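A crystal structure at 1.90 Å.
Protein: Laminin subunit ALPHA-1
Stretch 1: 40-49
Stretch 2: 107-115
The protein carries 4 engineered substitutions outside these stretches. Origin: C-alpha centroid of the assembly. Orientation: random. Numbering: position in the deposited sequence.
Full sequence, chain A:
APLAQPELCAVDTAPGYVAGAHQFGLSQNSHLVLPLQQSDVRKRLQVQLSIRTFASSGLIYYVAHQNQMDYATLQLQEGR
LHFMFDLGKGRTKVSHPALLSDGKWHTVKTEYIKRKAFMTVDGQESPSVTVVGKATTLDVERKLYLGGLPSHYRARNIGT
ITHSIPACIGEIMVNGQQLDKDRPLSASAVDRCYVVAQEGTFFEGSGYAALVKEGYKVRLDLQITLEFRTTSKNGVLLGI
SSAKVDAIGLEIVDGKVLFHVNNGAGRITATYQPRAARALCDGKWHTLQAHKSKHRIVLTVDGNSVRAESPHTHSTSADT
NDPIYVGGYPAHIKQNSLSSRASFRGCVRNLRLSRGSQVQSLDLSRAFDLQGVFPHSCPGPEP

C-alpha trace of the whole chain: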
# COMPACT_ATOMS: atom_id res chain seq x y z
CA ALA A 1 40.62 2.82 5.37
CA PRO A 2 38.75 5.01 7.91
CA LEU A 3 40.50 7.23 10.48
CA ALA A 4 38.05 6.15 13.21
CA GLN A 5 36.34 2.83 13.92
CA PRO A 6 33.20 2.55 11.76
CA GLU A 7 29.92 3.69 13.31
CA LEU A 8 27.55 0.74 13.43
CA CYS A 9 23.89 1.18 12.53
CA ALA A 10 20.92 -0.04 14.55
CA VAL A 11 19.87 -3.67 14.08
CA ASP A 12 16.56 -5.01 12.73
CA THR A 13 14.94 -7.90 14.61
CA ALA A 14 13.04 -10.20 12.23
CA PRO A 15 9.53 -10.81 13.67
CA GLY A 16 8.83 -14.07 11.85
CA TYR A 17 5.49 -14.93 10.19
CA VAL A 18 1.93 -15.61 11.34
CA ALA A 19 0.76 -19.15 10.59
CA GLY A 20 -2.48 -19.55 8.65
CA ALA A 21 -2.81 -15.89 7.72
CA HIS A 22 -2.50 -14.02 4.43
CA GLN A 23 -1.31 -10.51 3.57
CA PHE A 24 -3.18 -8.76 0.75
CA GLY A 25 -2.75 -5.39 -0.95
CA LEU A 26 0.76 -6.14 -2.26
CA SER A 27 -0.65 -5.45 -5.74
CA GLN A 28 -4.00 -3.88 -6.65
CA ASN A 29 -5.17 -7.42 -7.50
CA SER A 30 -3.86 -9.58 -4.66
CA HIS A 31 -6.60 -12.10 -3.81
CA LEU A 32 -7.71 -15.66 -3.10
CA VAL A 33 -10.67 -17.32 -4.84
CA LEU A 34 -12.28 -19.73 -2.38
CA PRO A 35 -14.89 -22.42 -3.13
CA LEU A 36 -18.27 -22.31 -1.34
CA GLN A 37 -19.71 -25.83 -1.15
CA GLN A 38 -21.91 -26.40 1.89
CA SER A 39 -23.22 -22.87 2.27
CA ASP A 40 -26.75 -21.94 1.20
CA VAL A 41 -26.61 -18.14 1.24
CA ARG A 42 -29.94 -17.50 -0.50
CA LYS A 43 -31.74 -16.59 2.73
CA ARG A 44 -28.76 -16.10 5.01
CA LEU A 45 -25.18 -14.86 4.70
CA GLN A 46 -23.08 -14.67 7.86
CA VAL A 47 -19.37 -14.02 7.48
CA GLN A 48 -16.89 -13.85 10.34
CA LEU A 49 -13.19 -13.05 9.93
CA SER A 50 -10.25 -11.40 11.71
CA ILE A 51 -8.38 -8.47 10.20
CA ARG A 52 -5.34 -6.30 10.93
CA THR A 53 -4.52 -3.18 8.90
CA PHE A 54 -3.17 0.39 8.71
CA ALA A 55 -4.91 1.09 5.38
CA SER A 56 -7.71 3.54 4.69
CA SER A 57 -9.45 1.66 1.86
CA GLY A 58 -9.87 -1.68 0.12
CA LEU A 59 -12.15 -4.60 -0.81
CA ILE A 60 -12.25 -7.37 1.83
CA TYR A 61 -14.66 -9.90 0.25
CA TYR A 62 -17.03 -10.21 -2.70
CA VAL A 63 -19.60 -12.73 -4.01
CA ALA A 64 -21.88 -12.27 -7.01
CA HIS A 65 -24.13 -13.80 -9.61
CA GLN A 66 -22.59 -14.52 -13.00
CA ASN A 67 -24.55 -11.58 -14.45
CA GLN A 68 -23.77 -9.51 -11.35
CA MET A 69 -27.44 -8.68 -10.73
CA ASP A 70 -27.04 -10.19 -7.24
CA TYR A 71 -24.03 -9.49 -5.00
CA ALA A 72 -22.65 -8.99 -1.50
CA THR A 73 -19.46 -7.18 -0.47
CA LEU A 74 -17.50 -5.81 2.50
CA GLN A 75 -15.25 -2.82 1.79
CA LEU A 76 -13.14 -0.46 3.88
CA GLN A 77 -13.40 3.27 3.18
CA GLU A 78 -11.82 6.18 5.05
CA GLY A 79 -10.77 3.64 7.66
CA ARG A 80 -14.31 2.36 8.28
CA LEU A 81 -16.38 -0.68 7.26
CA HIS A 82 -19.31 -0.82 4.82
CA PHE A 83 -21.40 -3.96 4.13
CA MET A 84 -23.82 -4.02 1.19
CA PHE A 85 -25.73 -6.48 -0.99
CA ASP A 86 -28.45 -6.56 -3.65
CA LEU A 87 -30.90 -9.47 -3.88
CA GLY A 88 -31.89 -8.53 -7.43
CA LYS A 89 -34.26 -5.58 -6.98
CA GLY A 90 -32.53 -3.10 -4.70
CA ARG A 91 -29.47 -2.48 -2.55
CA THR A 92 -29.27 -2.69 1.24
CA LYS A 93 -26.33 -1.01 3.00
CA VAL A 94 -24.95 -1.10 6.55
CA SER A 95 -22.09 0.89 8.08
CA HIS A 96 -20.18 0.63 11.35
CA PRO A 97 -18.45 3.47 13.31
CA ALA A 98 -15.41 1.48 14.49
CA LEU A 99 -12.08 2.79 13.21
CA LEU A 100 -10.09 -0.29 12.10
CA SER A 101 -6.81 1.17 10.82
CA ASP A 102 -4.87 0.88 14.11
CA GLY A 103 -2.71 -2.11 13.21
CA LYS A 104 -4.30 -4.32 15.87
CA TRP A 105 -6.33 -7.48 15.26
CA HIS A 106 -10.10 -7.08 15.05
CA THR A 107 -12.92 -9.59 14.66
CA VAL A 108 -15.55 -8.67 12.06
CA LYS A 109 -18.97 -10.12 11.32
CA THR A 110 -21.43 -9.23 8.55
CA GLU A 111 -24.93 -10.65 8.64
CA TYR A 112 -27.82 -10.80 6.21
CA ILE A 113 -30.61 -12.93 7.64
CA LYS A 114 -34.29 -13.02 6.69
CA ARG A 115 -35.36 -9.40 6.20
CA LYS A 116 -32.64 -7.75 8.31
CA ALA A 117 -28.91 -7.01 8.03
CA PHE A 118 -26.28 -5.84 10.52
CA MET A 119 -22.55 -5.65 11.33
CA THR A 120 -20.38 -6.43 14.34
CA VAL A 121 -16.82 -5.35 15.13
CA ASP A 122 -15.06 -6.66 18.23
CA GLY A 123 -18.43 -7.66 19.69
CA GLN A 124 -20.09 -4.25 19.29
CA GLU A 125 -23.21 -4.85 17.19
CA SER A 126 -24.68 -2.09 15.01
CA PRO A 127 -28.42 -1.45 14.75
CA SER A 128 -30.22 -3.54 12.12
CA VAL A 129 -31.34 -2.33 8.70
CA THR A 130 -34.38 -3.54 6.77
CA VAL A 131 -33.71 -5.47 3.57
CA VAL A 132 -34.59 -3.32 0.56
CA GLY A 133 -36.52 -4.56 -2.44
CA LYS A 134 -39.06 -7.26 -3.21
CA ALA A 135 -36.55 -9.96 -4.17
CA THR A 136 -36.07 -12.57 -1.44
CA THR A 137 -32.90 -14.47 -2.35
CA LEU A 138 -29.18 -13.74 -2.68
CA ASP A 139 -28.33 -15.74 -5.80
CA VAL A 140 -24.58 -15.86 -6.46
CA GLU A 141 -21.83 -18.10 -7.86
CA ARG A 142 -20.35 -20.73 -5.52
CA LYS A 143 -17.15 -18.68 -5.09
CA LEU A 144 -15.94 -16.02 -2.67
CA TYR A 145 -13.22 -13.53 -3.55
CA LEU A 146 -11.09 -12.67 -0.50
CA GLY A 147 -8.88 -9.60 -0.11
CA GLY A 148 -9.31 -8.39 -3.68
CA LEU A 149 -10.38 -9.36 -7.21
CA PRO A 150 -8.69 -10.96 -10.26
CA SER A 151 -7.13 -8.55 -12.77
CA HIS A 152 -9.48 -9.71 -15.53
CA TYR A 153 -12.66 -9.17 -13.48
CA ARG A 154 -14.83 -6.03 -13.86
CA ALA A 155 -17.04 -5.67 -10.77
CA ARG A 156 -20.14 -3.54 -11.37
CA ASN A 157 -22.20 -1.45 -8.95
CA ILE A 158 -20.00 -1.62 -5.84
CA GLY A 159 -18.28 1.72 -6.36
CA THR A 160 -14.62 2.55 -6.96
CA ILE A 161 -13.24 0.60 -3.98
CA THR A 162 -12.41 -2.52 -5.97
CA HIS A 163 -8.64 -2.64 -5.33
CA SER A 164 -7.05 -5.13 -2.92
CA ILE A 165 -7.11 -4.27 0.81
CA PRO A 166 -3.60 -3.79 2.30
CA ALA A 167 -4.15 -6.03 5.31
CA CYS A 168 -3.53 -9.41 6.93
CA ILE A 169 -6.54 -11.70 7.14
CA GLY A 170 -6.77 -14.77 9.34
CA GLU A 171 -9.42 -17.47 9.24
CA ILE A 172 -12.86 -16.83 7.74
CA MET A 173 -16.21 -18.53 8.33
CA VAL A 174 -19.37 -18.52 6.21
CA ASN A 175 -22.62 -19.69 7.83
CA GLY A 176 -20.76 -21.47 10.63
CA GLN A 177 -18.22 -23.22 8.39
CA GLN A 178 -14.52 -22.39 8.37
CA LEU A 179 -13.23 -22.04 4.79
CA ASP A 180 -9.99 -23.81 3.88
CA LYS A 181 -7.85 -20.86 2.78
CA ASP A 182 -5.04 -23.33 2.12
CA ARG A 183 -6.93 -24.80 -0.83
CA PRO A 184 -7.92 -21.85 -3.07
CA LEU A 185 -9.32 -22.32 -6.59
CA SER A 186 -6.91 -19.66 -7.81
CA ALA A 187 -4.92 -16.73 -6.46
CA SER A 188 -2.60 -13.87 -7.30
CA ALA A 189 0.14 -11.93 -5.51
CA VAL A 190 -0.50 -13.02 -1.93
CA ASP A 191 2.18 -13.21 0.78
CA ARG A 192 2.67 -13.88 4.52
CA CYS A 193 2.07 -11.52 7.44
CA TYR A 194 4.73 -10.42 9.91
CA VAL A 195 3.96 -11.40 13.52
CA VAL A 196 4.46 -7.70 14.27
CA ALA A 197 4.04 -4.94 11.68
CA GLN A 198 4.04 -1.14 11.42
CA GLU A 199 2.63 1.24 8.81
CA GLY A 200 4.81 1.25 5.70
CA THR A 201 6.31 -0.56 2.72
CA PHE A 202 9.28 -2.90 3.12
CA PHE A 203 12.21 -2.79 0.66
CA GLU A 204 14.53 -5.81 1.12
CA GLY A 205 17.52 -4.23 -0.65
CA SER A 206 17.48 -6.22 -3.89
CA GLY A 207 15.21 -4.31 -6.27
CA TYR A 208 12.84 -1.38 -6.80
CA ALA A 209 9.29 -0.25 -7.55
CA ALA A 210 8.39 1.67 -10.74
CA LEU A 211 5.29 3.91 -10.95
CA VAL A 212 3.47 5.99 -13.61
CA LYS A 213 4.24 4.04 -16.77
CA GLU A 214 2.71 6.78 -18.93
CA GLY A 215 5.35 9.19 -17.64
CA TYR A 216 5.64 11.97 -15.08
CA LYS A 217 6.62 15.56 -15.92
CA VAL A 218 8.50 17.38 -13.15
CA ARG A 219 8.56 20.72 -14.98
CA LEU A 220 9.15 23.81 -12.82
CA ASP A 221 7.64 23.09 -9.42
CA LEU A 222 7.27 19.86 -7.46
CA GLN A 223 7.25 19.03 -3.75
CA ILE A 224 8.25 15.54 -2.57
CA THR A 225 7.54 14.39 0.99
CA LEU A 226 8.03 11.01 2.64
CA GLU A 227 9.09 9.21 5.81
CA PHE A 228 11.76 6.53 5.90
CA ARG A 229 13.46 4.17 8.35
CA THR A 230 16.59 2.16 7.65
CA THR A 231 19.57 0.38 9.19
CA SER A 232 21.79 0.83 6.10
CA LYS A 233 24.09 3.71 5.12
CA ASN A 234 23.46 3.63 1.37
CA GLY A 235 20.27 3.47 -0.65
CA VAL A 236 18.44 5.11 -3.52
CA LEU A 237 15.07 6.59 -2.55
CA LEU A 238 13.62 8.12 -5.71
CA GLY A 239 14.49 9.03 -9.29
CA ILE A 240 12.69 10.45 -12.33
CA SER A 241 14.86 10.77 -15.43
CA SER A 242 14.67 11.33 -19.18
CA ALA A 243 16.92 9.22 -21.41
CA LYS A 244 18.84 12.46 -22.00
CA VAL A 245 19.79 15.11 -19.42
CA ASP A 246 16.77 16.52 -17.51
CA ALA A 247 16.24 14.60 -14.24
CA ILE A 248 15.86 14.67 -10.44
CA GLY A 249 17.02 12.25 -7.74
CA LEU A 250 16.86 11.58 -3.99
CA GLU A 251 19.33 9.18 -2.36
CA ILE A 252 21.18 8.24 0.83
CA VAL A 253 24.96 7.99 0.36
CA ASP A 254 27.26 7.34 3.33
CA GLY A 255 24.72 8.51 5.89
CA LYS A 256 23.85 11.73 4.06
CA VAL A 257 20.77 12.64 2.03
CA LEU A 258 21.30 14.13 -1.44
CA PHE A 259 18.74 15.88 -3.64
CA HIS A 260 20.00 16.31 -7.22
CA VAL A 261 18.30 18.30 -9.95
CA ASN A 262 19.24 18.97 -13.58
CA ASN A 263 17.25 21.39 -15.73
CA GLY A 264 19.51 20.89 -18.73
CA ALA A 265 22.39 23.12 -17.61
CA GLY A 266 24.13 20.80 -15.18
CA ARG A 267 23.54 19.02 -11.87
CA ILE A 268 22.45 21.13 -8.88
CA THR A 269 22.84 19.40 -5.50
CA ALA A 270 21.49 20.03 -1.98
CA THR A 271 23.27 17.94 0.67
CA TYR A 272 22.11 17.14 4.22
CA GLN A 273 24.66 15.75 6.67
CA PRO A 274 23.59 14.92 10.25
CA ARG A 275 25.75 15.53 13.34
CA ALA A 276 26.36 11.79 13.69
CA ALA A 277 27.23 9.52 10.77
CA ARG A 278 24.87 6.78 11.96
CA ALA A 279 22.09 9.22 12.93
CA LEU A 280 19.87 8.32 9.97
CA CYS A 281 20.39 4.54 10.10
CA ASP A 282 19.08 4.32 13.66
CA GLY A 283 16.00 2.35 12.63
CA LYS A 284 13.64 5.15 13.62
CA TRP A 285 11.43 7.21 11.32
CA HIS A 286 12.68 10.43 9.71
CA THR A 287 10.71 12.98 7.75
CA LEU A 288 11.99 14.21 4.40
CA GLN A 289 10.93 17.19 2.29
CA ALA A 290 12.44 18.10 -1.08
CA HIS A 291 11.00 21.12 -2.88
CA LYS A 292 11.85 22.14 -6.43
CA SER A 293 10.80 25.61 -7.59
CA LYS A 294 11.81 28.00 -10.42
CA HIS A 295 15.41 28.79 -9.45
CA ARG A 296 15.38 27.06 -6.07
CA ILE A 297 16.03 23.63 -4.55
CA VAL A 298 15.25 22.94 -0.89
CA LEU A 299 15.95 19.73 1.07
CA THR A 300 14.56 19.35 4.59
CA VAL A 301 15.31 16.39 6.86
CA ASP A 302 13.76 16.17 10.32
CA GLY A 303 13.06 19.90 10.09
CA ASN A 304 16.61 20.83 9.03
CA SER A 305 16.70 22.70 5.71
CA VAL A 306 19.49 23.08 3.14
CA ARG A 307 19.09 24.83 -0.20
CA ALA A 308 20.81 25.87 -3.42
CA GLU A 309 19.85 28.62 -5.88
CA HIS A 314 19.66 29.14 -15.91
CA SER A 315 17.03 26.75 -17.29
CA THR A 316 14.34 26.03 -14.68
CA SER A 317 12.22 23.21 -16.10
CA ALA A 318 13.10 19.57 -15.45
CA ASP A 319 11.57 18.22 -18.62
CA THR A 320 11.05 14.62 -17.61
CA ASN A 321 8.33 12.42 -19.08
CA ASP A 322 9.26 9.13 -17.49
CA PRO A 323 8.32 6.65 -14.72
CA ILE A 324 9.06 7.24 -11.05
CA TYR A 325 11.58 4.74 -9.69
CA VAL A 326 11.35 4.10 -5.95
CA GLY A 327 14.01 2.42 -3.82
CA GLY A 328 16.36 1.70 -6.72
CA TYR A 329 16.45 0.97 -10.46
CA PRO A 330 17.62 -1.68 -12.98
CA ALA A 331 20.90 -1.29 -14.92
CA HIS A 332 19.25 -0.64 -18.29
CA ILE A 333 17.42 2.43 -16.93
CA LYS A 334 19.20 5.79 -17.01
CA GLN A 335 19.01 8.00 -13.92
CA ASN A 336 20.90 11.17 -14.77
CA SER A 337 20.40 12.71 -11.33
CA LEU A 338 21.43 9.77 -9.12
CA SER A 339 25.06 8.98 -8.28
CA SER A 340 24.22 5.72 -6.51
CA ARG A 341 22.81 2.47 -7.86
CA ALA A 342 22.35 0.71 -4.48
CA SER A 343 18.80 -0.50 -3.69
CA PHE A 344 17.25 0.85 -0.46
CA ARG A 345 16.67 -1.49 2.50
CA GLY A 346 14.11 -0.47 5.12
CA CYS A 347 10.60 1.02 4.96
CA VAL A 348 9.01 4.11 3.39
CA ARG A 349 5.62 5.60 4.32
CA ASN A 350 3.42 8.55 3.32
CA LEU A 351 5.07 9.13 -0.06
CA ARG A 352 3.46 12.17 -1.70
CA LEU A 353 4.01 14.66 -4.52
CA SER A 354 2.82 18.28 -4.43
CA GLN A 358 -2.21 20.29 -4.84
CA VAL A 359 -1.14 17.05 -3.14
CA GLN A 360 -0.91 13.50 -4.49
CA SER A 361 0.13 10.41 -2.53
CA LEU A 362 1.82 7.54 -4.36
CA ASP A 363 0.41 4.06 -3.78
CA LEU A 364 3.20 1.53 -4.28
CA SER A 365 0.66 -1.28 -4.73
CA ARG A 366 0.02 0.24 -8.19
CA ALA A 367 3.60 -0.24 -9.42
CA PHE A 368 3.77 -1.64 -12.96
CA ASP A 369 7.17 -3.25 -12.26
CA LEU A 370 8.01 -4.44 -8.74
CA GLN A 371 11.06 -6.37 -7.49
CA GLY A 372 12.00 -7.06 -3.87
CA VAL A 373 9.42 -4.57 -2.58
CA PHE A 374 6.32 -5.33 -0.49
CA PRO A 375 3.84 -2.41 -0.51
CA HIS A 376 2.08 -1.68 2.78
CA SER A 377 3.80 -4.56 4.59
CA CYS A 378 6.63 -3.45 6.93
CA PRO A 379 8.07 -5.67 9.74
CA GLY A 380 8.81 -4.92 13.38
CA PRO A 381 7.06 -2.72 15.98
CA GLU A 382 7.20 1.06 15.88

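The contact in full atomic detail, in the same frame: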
# COMPACT_ATOMS: atom_id res chain seq x y z
N ASP A 40 -25.55 -22.30 1.95
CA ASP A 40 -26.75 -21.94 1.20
C ASP A 40 -26.98 -20.50 1.65
O ASP A 40 -27.57 -20.27 2.69
CB ASP A 40 -27.95 -22.79 1.59
CG ASP A 40 -29.17 -22.51 0.73
OD1 ASP A 40 -29.22 -21.42 0.11
OD2 ASP A 40 -30.08 -23.35 0.66
N VAL A 41 -26.49 -19.55 0.87
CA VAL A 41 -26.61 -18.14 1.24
C VAL A 41 -27.85 -17.41 0.74
O VAL A 41 -28.00 -16.21 0.97
CB VAL A 41 -25.37 -17.35 0.78
CG1 VAL A 41 -24.11 -18.03 1.31
CG2 VAL A 41 -25.34 -17.27 -0.73
N ARG A 42 -28.73 -18.12 0.04
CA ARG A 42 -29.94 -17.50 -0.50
C ARG A 42 -30.75 -16.69 0.52
O ARG A 42 -31.15 -15.56 0.25
CB ARG A 42 -30.84 -18.58 -1.12
CG ARG A 42 -30.29 -19.17 -2.42
CD ARG A 42 -31.17 -20.31 -2.91
NE ARG A 42 -31.14 -21.45 -2.00
CZ ARG A 42 -31.85 -22.56 -2.18
NH1 ARG A 42 -32.65 -22.67 -3.23
NH2 ARG A 42 -31.75 -23.56 -1.31
N LYS A 43 -30.97 -17.27 1.69
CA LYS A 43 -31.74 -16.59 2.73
C LYS A 43 -30.90 -16.16 3.92
O LYS A 43 -31.41 -15.54 4.85
CB LYS A 43 -32.87 -17.51 3.21
CG LYS A 43 -34.03 -17.66 2.24
CD LYS A 43 -34.82 -16.36 2.14
CE LYS A 43 -36.01 -16.50 1.20
NZ LYS A 43 -36.96 -17.54 1.66
N ARG A 44 -29.61 -16.47 3.90
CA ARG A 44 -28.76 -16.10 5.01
C ARG A 44 -27.28 -16.10 4.64
O ARG A 44 -26.77 -17.06 4.07
CB ARG A 44 -29.00 -17.07 6.18
CG ARG A 44 -28.11 -16.85 7.40
CD ARG A 44 -28.59 -17.69 8.57
NE ARG A 44 -28.57 -19.12 8.28
CZ ARG A 44 -27.46 -19.85 8.18
NH1 ARG A 44 -26.27 -19.27 8.34
NH2 ARG A 44 -27.53 -21.15 7.92
N LEU A 45 -26.61 -15.00 4.97
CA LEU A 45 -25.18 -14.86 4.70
C LEU A 45 -24.50 -14.28 5.93
O LEU A 45 -24.63 -13.09 6.22
CB LEU A 45 -24.93 -13.94 3.50
CG LEU A 45 -23.46 -13.62 3.18
CD1 LEU A 45 -22.74 -14.88 2.71
CD2 LEU A 45 -23.38 -12.53 2.11
N GLN A 46 -23.79 -15.12 6.67
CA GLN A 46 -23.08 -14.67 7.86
C GLN A 46 -21.60 -14.95 7.66
O GLN A 46 -21.18 -16.10 7.52
CB GLN A 46 -23.55 -15.39 9.12
CG GLN A 46 -22.74 -14.98 10.36
CD GLN A 46 -23.03 -15.84 11.59
OE1 GLN A 46 -24.13 -15.79 12.16
NE2 GLN A 46 -22.04 -16.62 12.01
N VAL A 47 -20.81 -13.88 7.66
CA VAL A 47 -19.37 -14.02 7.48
C VAL A 47 -18.64 -13.49 8.71
O VAL A 47 -18.95 -12.40 9.22
CB VAL A 47 -18.89 -13.24 6.24
CG1 VAL A 47 -17.38 -13.42 6.06
CG2 VAL A 47 -19.64 -13.71 5.00
N GLN A 48 -17.68 -14.26 9.19
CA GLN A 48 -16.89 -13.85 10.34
C GLN A 48 -15.42 -14.02 9.96
O GLN A 48 -15.03 -15.05 9.41
CB GLN A 48 -17.23 -14.71 11.56
CG GLN A 48 -16.67 -14.18 12.86
CD GLN A 48 -17.07 -15.03 14.05
OE1 GLN A 48 -18.24 -15.38 14.21
NE2 GLN A 48 -16.10 -15.37 14.90
N LEU A 49 -14.61 -13.01 10.26
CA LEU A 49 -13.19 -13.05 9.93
C LEU A 49 -12.42 -12.14 10.88
O LEU A 49 -13.01 -11.37 11.61
CB LEU A 49 -12.97 -12.62 8.48
CG LEU A 49 -13.48 -11.24 8.03
CD1 LEU A 49 -12.44 -10.17 8.38
CD2 LEU A 49 -13.73 -11.24 6.54
N THR A 107 -12.05 -8.53 15.13
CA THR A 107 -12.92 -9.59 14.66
C THR A 107 -14.08 -8.86 13.99
O THR A 107 -14.60 -7.88 14.53
CB THR A 107 -13.46 -10.46 15.81
OG1 THR A 107 -14.21 -9.64 16.71
CG2 THR A 107 -12.30 -11.10 16.56
N VAL A 108 -14.47 -9.31 12.80
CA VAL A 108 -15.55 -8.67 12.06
C VAL A 108 -16.61 -9.68 11.64
O VAL A 108 -16.30 -10.80 11.28
CB VAL A 108 -15.00 -7.98 10.79
CG1 VAL A 108 -16.15 -7.45 9.94
CG2 VAL A 108 -14.05 -6.84 11.19
N LYS A 109 -17.87 -9.25 11.70
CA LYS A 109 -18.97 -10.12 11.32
C LYS A 109 -19.99 -9.32 10.51
O LYS A 109 -20.35 -8.21 10.88
CB LYS A 109 -19.65 -10.69 12.57
CG LYS A 109 -20.76 -11.68 12.28
CD LYS A 109 -21.70 -11.83 13.48
CE LYS A 109 -20.98 -12.26 14.74
NZ LYS A 109 -21.92 -12.32 15.90
N THR A 110 -20.42 -9.88 9.38
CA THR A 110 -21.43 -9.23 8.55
C THR A 110 -22.57 -10.22 8.45
O THR A 110 -22.35 -11.40 8.17
CB THR A 110 -20.90 -8.87 7.13
OG1 THR A 110 -20.54 -10.07 6.43
CG2 THR A 110 -19.69 -7.96 7.23
N GLU A 111 -23.79 -9.76 8.67
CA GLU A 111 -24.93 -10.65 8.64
C GLU A 111 -26.18 -10.20 7.92
O GLU A 111 -26.75 -9.16 8.23
CB GLU A 111 -25.34 -11.03 10.06
CG GLU A 111 -24.48 -12.08 10.72
CD GLU A 111 -25.02 -12.48 12.08
OE1 GLU A 111 -24.49 -11.99 13.10
OE2 GLU A 111 -25.99 -13.26 12.11
N TYR A 112 -26.59 -11.01 6.96
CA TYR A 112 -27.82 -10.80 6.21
C TYR A 112 -28.64 -12.02 6.61
O TYR A 112 -28.24 -13.16 6.36
CB TYR A 112 -27.57 -10.84 4.71
CG TYR A 112 -28.73 -11.40 3.91
CD1 TYR A 112 -30.03 -10.89 4.05
CD2 TYR A 112 -28.54 -12.45 3.01
CE1 TYR A 112 -31.10 -11.42 3.32
CE2 TYR A 112 -29.61 -12.99 2.28
CZ TYR A 112 -30.88 -12.47 2.44
OH TYR A 112 -31.93 -13.01 1.73
N ILE A 113 -29.78 -11.81 7.26
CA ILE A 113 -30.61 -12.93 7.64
C ILE A 113 -32.09 -12.54 7.63
O ILE A 113 -32.50 -11.59 8.30
CB ILE A 113 -30.19 -13.49 9.03
CG1 ILE A 113 -30.97 -14.77 9.33
CG2 ILE A 113 -30.41 -12.44 10.11
CD1 ILE A 113 -30.48 -15.51 10.55
N LYS A 114 -32.86 -13.27 6.84
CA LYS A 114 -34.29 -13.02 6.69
C LYS A 114 -34.57 -11.69 5.99
O LYS A 114 -34.36 -11.55 4.78
CB LYS A 114 -34.99 -13.06 8.06
CG LYS A 114 -34.89 -14.39 8.80
CD LYS A 114 -35.60 -15.54 8.08
CE LYS A 114 -34.78 -16.08 6.91
NZ LYS A 114 -35.40 -17.28 6.27
N ARG A 115 -35.05 -10.72 6.75
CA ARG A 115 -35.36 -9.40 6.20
C ARG A 115 -34.54 -8.31 6.89
O ARG A 115 -34.86 -7.12 6.77
CB ARG A 115 -36.85 -9.11 6.37
CG ARG A 115 -37.76 -9.89 5.43
CD ARG A 115 -37.84 -9.22 4.06
NE ARG A 115 -36.98 -9.84 3.06
CZ ARG A 115 -36.81 -9.36 1.83
NH1 ARG A 115 -37.45 -8.26 1.46
NH2 ARG A 115 -36.03 -10.00 0.97

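Neighbouring antiparallel strands illustrate a general principle: the backbone supplies a regular ladder, and the side chains line its two faces differently. In this laminin subunit, strand 44-49 runs against strand 107-113 at 174°, and the two stretches bury 745 Å² between them. Three residue pairs carry the ladder, each joined by two hydrogen bonds. Leu45 N donates to Tyr112 O at 2.8 Å, and Tyr112 N returns one to Leu45 O at 3.0 Å; Val47 pairs likewise with Thr110, and Leu49 with Val108. Between these rungs, alpha carbons approach the same carbonyls, as where Lys109 CA lies 3.1 Å from Val47 O.

Tyr112 covers the most surface. Its chi1 of 147° lies between the usual wells, and the end of its side chain comes nearer the first stretch than its CA-to-CB bond would suggest. Tyr112 CD2 packs 3.9 Å from Leu45 CB, while the hydroxyl reaches past the strand into the preceding turn, Tyr112 OH lying 3.0 Å from Arg42 O. Lys43 O sits over one face of the ring. A long aromatic side chain with a polar tip suits this place, since it remains buried yet meets main-chain oxygen.

Lys43 closes the end of the ladder. Its carbonyl accepts a weak hydrogen bond, Lys114 N to Lys43 O at 3.3 Å. Its closest contacts come from the main chain, with Lys43 CA 3.7 Å from Tyr112 OH; the residue as a whole is exposed, a place that suits a lysine.

Val108 fills the other end of the buried face, with Leu49 CD1 4.1 Å from Val108 CB. Leu45, Val47 and Thr110 share that face; compact, mostly apolar side chains suit it. The opposite face carries Arg44, Gln46, Gln48, Lys109, Glu111 and Ile113, partly exposed and mostly polar, where Arg44 CD still rests 3.5 Å from Ile113 CD1.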